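Local coordinates for D-aminopeptidase (Burkholderia sp. LK4, PDB 5TZB), which probably cleaves N-terminal beta-amino acid residues from peptides, as a beta-aminopeptidase of peptidase family S58 with an Ntn-hydrolase-like fold, at residues M189-S202 with V214-L228. Numbering follows the deposited sequence.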
loop_
_atom_site.group_PDB
_atom_site.type_symbol
_atom_site.label_atom_id
_atom_site.label_comp_id
_atom_site.label_asym_id
_atom_site.label_seq_id
_atom_site.Cartn_x
_atom_site.Cartn_y
_atom_site.Cartn_z
ATOM N N MET C 189 -9.401 -29.138 -4.627
ATOM C CA MET C 189 -9.953 -27.988 -3.923
ATOM C C MET C 189 -11.434 -28.125 -3.544
ATOM O O MET C 189 -12.193 -28.901 -4.130
ATOM C CB MET C 189 -9.742 -26.726 -4.765
ATOM C CG MET C 189 -8.267 -26.456 -5.065
ATOM S SD MET C 189 -7.275 -26.439 -3.549
ATOM C CE MET C 189 -5.614 -26.503 -4.228
ATOM N N ILE C 190 -11.813 -27.351 -2.539
ATOM C CA ILE C 190 -13.133 -27.400 -1.926
ATOM C C ILE C 190 -13.674 -25.980 -1.781
ATOM O O ILE C 190 -12.984 -25.102 -1.270
ATOM C CB ILE C 190 -13.059 -28.087 -0.554
ATOM C CG1 ILE C 190 -12.629 -29.549 -0.722
ATOM C CG2 ILE C 190 -14.376 -27.961 0.194
ATOM C CD1 ILE C 190 -12.335 -30.272 0.593
ATOM N N CYS C 191 -14.896 -25.750 -2.246
ATOM C CA CYS C 191 -15.481 -24.411 -2.238
ATOM C C CYS C 191 -16.899 -24.436 -1.668
ATOM O O CYS C 191 -17.734 -25.243 -2.077
ATOM C CB CYS C 191 -15.473 -23.819 -3.648
ATOM S SG CYS C 191 -16.138 -22.139 -3.769
ATOM N N HIS C 192 -17.153 -23.563 -0.699
ATOM C CA HIS C 192 -18.422 -23.553 0.023
ATOM C C HIS C 192 -18.829 -24.953 0.502
ATOM O O HIS C 192 -20.006 -25.326 0.478
ATOM C CB HIS C 192 -19.521 -22.917 -0.837
ATOM C CG HIS C 192 -19.390 -21.426 -0.942
ATOM N ND1 HIS C 192 -19.688 -20.582 0.108
ATOM C CD2 HIS C 192 -18.994 -20.629 -1.964
ATOM C CE1 HIS C 192 -19.484 -19.328 -0.265
ATOM N NE2 HIS C 192 -19.070 -19.329 -1.520
ATOM N N GLU C 193 -17.820 -25.722 0.915
ATOM C CA GLU C 193 -18.000 -27.065 1.450
ATOM C C GLU C 193 -18.648 -27.995 0.421
ATOM O O GLU C 193 -19.282 -28.989 0.777
ATOM C CB GLU C 193 -18.806 -27.006 2.749
ATOM C CG GLU C 193 -18.165 -26.070 3.758
ATOM C CD GLU C 193 -18.919 -25.985 5.070
ATOM O OE1 GLU C 193 -19.293 -24.857 5.481
ATOM O OE2 GLU C 193 -19.107 -27.038 5.700
ATOM N N PHE C 194 -18.511 -27.626 -0.850
ATOM C CA PHE C 194 -18.737 -28.523 -1.978
ATOM C C PHE C 194 -17.421 -28.678 -2.721
ATOM O O PHE C 194 -16.441 -28.011 -2.381
ATOM C CB PHE C 194 -19.783 -27.976 -2.940
ATOM C CG PHE C 194 -21.165 -27.940 -2.388
ATOM C CD1 PHE C 194 -21.880 -29.114 -2.183
ATOM C CD2 PHE C 194 -21.775 -26.723 -2.112
ATOM C CE1 PHE C 194 -23.179 -29.079 -1.681
ATOM C CE2 PHE C 194 -23.074 -26.677 -1.617
ATOM C CZ PHE C 194 -23.778 -27.859 -1.400
ATOM N N LYS C 195 -17.404 -29.483 -3.780
ATOM C CA LYS C 195 -16.195 -29.591 -4.606
ATOM C C LYS C 195 -15.876 -28.271 -5.287
ATOM O O LYS C 195 -16.747 -27.645 -5.901
ATOM C CB LYS C 195 -16.347 -30.687 -5.667
ATOM C CG LYS C 195 -15.081 -30.899 -6.505
ATOM C CD LYS C 195 -13.941 -31.453 -5.656
ATOM C CE LYS C 195 -12.632 -31.557 -6.445
ATOM N NZ LYS C 195 -11.981 -30.231 -6.657
ATOM N N GLY C 196 -14.616 -27.846 -5.194
ATOM C CA GLY C 196 -14.201 -26.597 -5.797
ATOM C C GLY C 196 -13.225 -26.786 -6.942
ATOM O O GLY C 196 -13.205 -27.842 -7.582
ATOM N N GLY C 197 -12.423 -25.757 -7.208
ATOM C CA GLY C 197 -11.406 -25.839 -8.241
ATOM C C GLY C 197 -11.462 -24.752 -9.297
ATOM O O GLY C 197 -11.744 -23.590 -9.015
ATOM N N ILE C 198 -11.189 -25.145 -10.534
ATOM C CA ILE C 198 -11.022 -24.187 -11.624
ATOM C C ILE C 198 -12.355 -23.689 -12.166
ATOM O O ILE C 198 -13.262 -24.485 -12.419
ATOM C CB ILE C 198 -10.201 -24.816 -12.777
ATOM C CG1 ILE C 198 -8.817 -25.221 -12.271
ATOM C CG2 ILE C 198 -10.069 -23.856 -13.944
ATOM C CD1 ILE C 198 -7.963 -24.025 -11.712
ATOM N N GLY C 199 -12.465 -22.373 -12.342
ATOM C CA GLY C 199 -13.629 -21.767 -12.972
ATOM C C GLY C 199 -13.206 -20.620 -13.875
ATOM O O GLY C 199 -12.187 -19.967 -13.628
ATOM N N THR C 200 -13.968 -20.372 -14.934
ATOM C CA THR C 200 -13.607 -19.300 -15.862
ATOM C C THR C 200 -14.845 -18.673 -16.507
ATOM O O THR C 200 -15.899 -19.300 -16.579
ATOM C CB THR C 200 -12.650 -19.827 -16.952
ATOM O OG1 THR C 200 -12.112 -18.735 -17.696
ATOM C CG2 THR C 200 -13.376 -20.776 -17.909
ATOM N N ALA C 201 -14.716 -17.430 -16.952
ATOM C CA ALA C 201 -15.810 -16.715 -17.613
ATOM C C ALA C 201 -15.269 -15.457 -18.284
ATOM O O ALA C 201 -14.135 -15.048 -18.031
ATOM C CB ALA C 201 -16.916 -16.342 -16.618
ATOM N N SER C 202 -16.086 -14.853 -19.140
ATOM C CA SER C 202 -15.715 -13.618 -19.806
ATOM C C SER C 202 -16.907 -12.721 -20.086
ATOM O O SER C 202 -18.069 -13.158 -20.044
ATOM C CB SER C 202 -14.987 -13.922 -21.117
ATOM O OG SER C 202 -15.887 -14.469 -22.060
ATOM N N VAL C 214 -13.148 -8.838 -21.250
ATOM C CA VAL C 214 -12.593 -9.094 -19.915
ATOM C C VAL C 214 -12.838 -10.553 -19.545
ATOM O O VAL C 214 -13.986 -11.020 -19.572
ATOM C CB VAL C 214 -13.220 -8.176 -18.837
ATOM C CG1 VAL C 214 -12.641 -8.491 -17.472
ATOM C CG2 VAL C 214 -12.990 -6.728 -19.169
ATOM N N GLY C 215 -11.771 -11.281 -19.226
ATOM C CA GLY C 215 -11.900 -12.679 -18.829
ATOM C C GLY C 215 -11.338 -12.928 -17.443
ATOM O O GLY C 215 -10.498 -12.173 -16.983
ATOM N N ALA C 216 -11.811 -13.975 -16.770
ATOM C CA ALA C 216 -11.284 -14.344 -15.460
ATOM C C ALA C 216 -11.066 -15.847 -15.363
ATOM O O ALA C 216 -11.857 -16.639 -15.893
ATOM C CB ALA C 216 -12.228 -13.881 -14.328
ATOM N N LEU C 217 -10.004 -16.242 -14.668
ATOM C CA LEU C 217 -9.780 -17.652 -14.359
ATOM C C LEU C 217 -9.530 -17.767 -12.854
ATOM O O LEU C 217 -8.605 -17.147 -12.317
ATOM C CB LEU C 217 -8.590 -18.216 -15.149
ATOM C CG LEU C 217 -8.301 -19.717 -14.996
ATOM C CD1 LEU C 217 -9.293 -20.500 -15.809
ATOM C CD2 LEU C 217 -6.880 -20.054 -15.424
ATOM N N VAL C 218 -10.359 -18.532 -12.156
ATOM C CA VAL C 218 -10.184 -18.627 -10.711
ATOM C C VAL C 218 -9.834 -20.048 -10.299
ATOM O O VAL C 218 -10.131 -21.020 -11.010
ATOM C CB VAL C 218 -11.445 -18.184 -9.944
ATOM C CG1 VAL C 218 -11.889 -16.806 -10.417
ATOM C CG2 VAL C 218 -12.562 -19.222 -10.116
ATOM N N GLN C 219 -9.161 -20.149 -9.157
ATOM C CA GLN C 219 -8.995 -21.413 -8.457
ATOM C C GLN C 219 -9.666 -21.218 -7.101
ATOM O O GLN C 219 -9.103 -20.586 -6.204
ATOM C CB GLN C 219 -7.519 -21.790 -8.329
ATOM C CG GLN C 219 -7.248 -23.085 -7.595
ATOM C CD GLN C 219 -5.815 -23.543 -7.777
ATOM O OE1 GLN C 219 -5.406 -23.884 -8.888
ATOM N NE2 GLN C 219 -5.041 -23.547 -6.689
ATOM N N ALA C 220 -10.898 -21.715 -6.994
ATOM C CA ALA C 220 -11.776 -21.429 -5.863
ATOM C C ALA C 220 -11.685 -22.519 -4.803
ATOM O O ALA C 220 -11.963 -23.693 -5.079
ATOM C CB ALA C 220 -13.227 -21.266 -6.338
ATOM N N ASN C 221 -11.305 -22.104 -3.596
ATOM C CA ASN C 221 -11.069 -23.007 -2.479
ATOM C C ASN C 221 -11.468 -22.365 -1.153
ATOM O O ASN C 221 -10.805 -22.562 -0.145
ATOM C CB ASN C 221 -9.587 -23.398 -2.445
ATOM C CG ASN C 221 -9.297 -24.558 -1.510
ATOM O OD1 ASN C 221 -9.929 -25.606 -1.586
ATOM N ND2 ASN C 221 -8.328 -24.363 -0.610
ATOM N N TYR C 222 -12.545 -21.585 -1.161
ATOM C CA TYR C 222 -12.904 -20.764 -0.003
ATOM C C TYR C 222 -14.351 -21.034 0.427
ATOM O O TYR C 222 -15.127 -21.623 -0.318
ATOM C CB TYR C 222 -12.756 -19.268 -0.339
ATOM C CG TYR C 222 -13.957 -18.823 -1.138
ATOM C CD1 TYR C 222 -15.051 -18.229 -0.516
ATOM C CD2 TYR C 222 -14.029 -19.065 -2.504
ATOM C CE1 TYR C 222 -16.190 -17.894 -1.234
ATOM C CE2 TYR C 222 -15.164 -18.726 -3.240
ATOM C CZ TYR C 222 -16.241 -18.135 -2.591
ATOM O OH TYR C 222 -17.380 -17.787 -3.294
ATOM N N GLY C 223 -14.715 -20.552 1.614
ATOM C CA GLY C 223 -16.110 -20.311 1.926
ATOM C C GLY C 223 -16.858 -21.330 2.739
ATOM O O GLY C 223 -16.624 -22.542 2.659
ATOM N N VAL C 224 -17.786 -20.826 3.536
ATOM C CA VAL C 224 -18.630 -21.716 4.305
ATOM C C VAL C 224 -19.949 -21.928 3.567
ATOM O O VAL C 224 -20.413 -21.076 2.795
ATOM C CB VAL C 224 -18.889 -21.179 5.725
ATOM C CG1 VAL C 224 -17.565 -20.775 6.376
ATOM C CG2 VAL C 224 -19.780 -19.986 5.677
ATOM N N ARG C 225 -20.525 -23.091 3.806
ATOM C CA ARG C 225 -21.739 -23.533 3.131
ATOM C C ARG C 225 -22.883 -22.500 3.094
ATOM O O ARG C 225 -23.331 -22.100 2.008
ATOM C CB ARG C 225 -22.234 -24.814 3.810
ATOM C CG ARG C 225 -23.498 -25.385 3.207
ATOM C CD ARG C 225 -23.282 -25.944 1.800
ATOM N NE ARG C 225 -22.323 -27.049 1.745
ATOM C CZ ARG C 225 -22.572 -28.282 2.196
ATOM N NH1 ARG C 225 -23.744 -28.565 2.767
ATOM N NH2 ARG C 225 -21.650 -29.237 2.090
ATOM N N GLU C 226 -23.371 -22.100 4.269
ATOM C CA GLU C 226 -24.551 -21.225 4.351
ATOM C C GLU C 226 -24.402 -19.913 3.597
ATOM O O GLU C 226 -25.401 -19.297 3.255
ATOM C CB GLU C 226 -24.960 -20.924 5.803
ATOM C CG GLU C 226 -23.844 -20.479 6.722
ATOM C CD GLU C 226 -23.106 -21.636 7.378
ATOM O OE1 GLU C 226 -22.887 -22.683 6.727
ATOM O OE2 GLU C 226 -22.725 -21.476 8.558
ATOM N N MET C 227 -23.166 -19.458 3.391
ATOM C CA MET C 227 -22.918 -18.159 2.766
ATOM C C MET C 227 -23.044 -18.185 1.236
ATOM O O MET C 227 -22.977 -17.131 0.598
ATOM C CB MET C 227 -21.521 -17.629 3.132
ATOM C CG MET C 227 -21.366 -17.206 4.584
ATOM S SD MET C 227 -22.358 -15.799 5.087
ATOM C CE MET C 227 -21.885 -15.686 6.817
ATOM N N LEU C 228 -23.151 -19.375 0.641
ATOM C CA LEU C 228 -23.209 -19.490 -0.824
ATOM C C LEU C 228 -24.378 -18.697 -1.435
ATOM O O LEU C 228 -25.525 -18.840 -1.004
ATOM C CB LEU C 228 -23.325 -20.958 -1.242
ATOM C CG LEU C 228 -23.454 -21.219 -2.748
ATOM C CD1 LEU C 228 -22.255 -20.695 -3.553
ATOM C CD2 LEU C 228 -23.728 -22.699 -3.035
HETATM O O HOH W 1 -15.290 -24.679 1.721
HETATM O O HOH W 2 -20.739 -24.695 7.577
#
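Gly197 to Ser202 pairs with Gly215 to Ala220 as an antiparallel beta hairpin in the Ntn-hydrolase-like fold; the short strand axes approach to 4.6 Å at 155°. Backbone bonds close the hydrogen-bonded pairs Gly197–Ala220, Gly199–Val218 and Ala201–Ala216. Ala216 O takes a second bond, from Thr200 OG1, because chi1 of -169° carries that hydroxyl away from its own N and across to the partner strand; OG1 in turn accepts from Ile41 N.

Beyond the hairpin, the type I' turn Cys191–Phe194 docks on the chain leaving strand 214-220. Just before the turn, Ile190 N points almost straight at Asn221 OD1, 2.7 Å away and in the amide plane, while ND2 of Asn221 bonds to Tyr149 O. Next along, His192 N donates to Tyr222 O.

The His192 ring is held by both edge and faces. Its ND1 donates in the ring plane to Val224 O at 2.8 Å, arriving above the carbonyl plane, with Met227 N on the other side of that plane. Leu228 CD1 lies over one ring face, 4.0 Å from the His192 centroid, and Gly223 CA over the opposite one. NE2 makes only a weak bond to Tyr222 OH. Helix 272-289 adds Val289 against His192, Tyr222 and Leu228.

Arg225 closes the far side of the turn. Bends at chi2 and chi3 fold its chain back, laying the guanidinium flat on Phe194 as a cation-pi stack, centres 4.1 Å apart and planes at 17°. NE donates to His192 O within the guanidinium plane; NH1 is hydrogen-bonded to Leu239 O and Val242 O. Glu193 OE2 is hydrogen-bonded to Ser244 OG, and Glu193 OE1 accepts a hydrogen bond from Arg225 N. Finally, Arg225 NH2 reaches Glu193 O at 2.7 Å, from above the carbonyl plane.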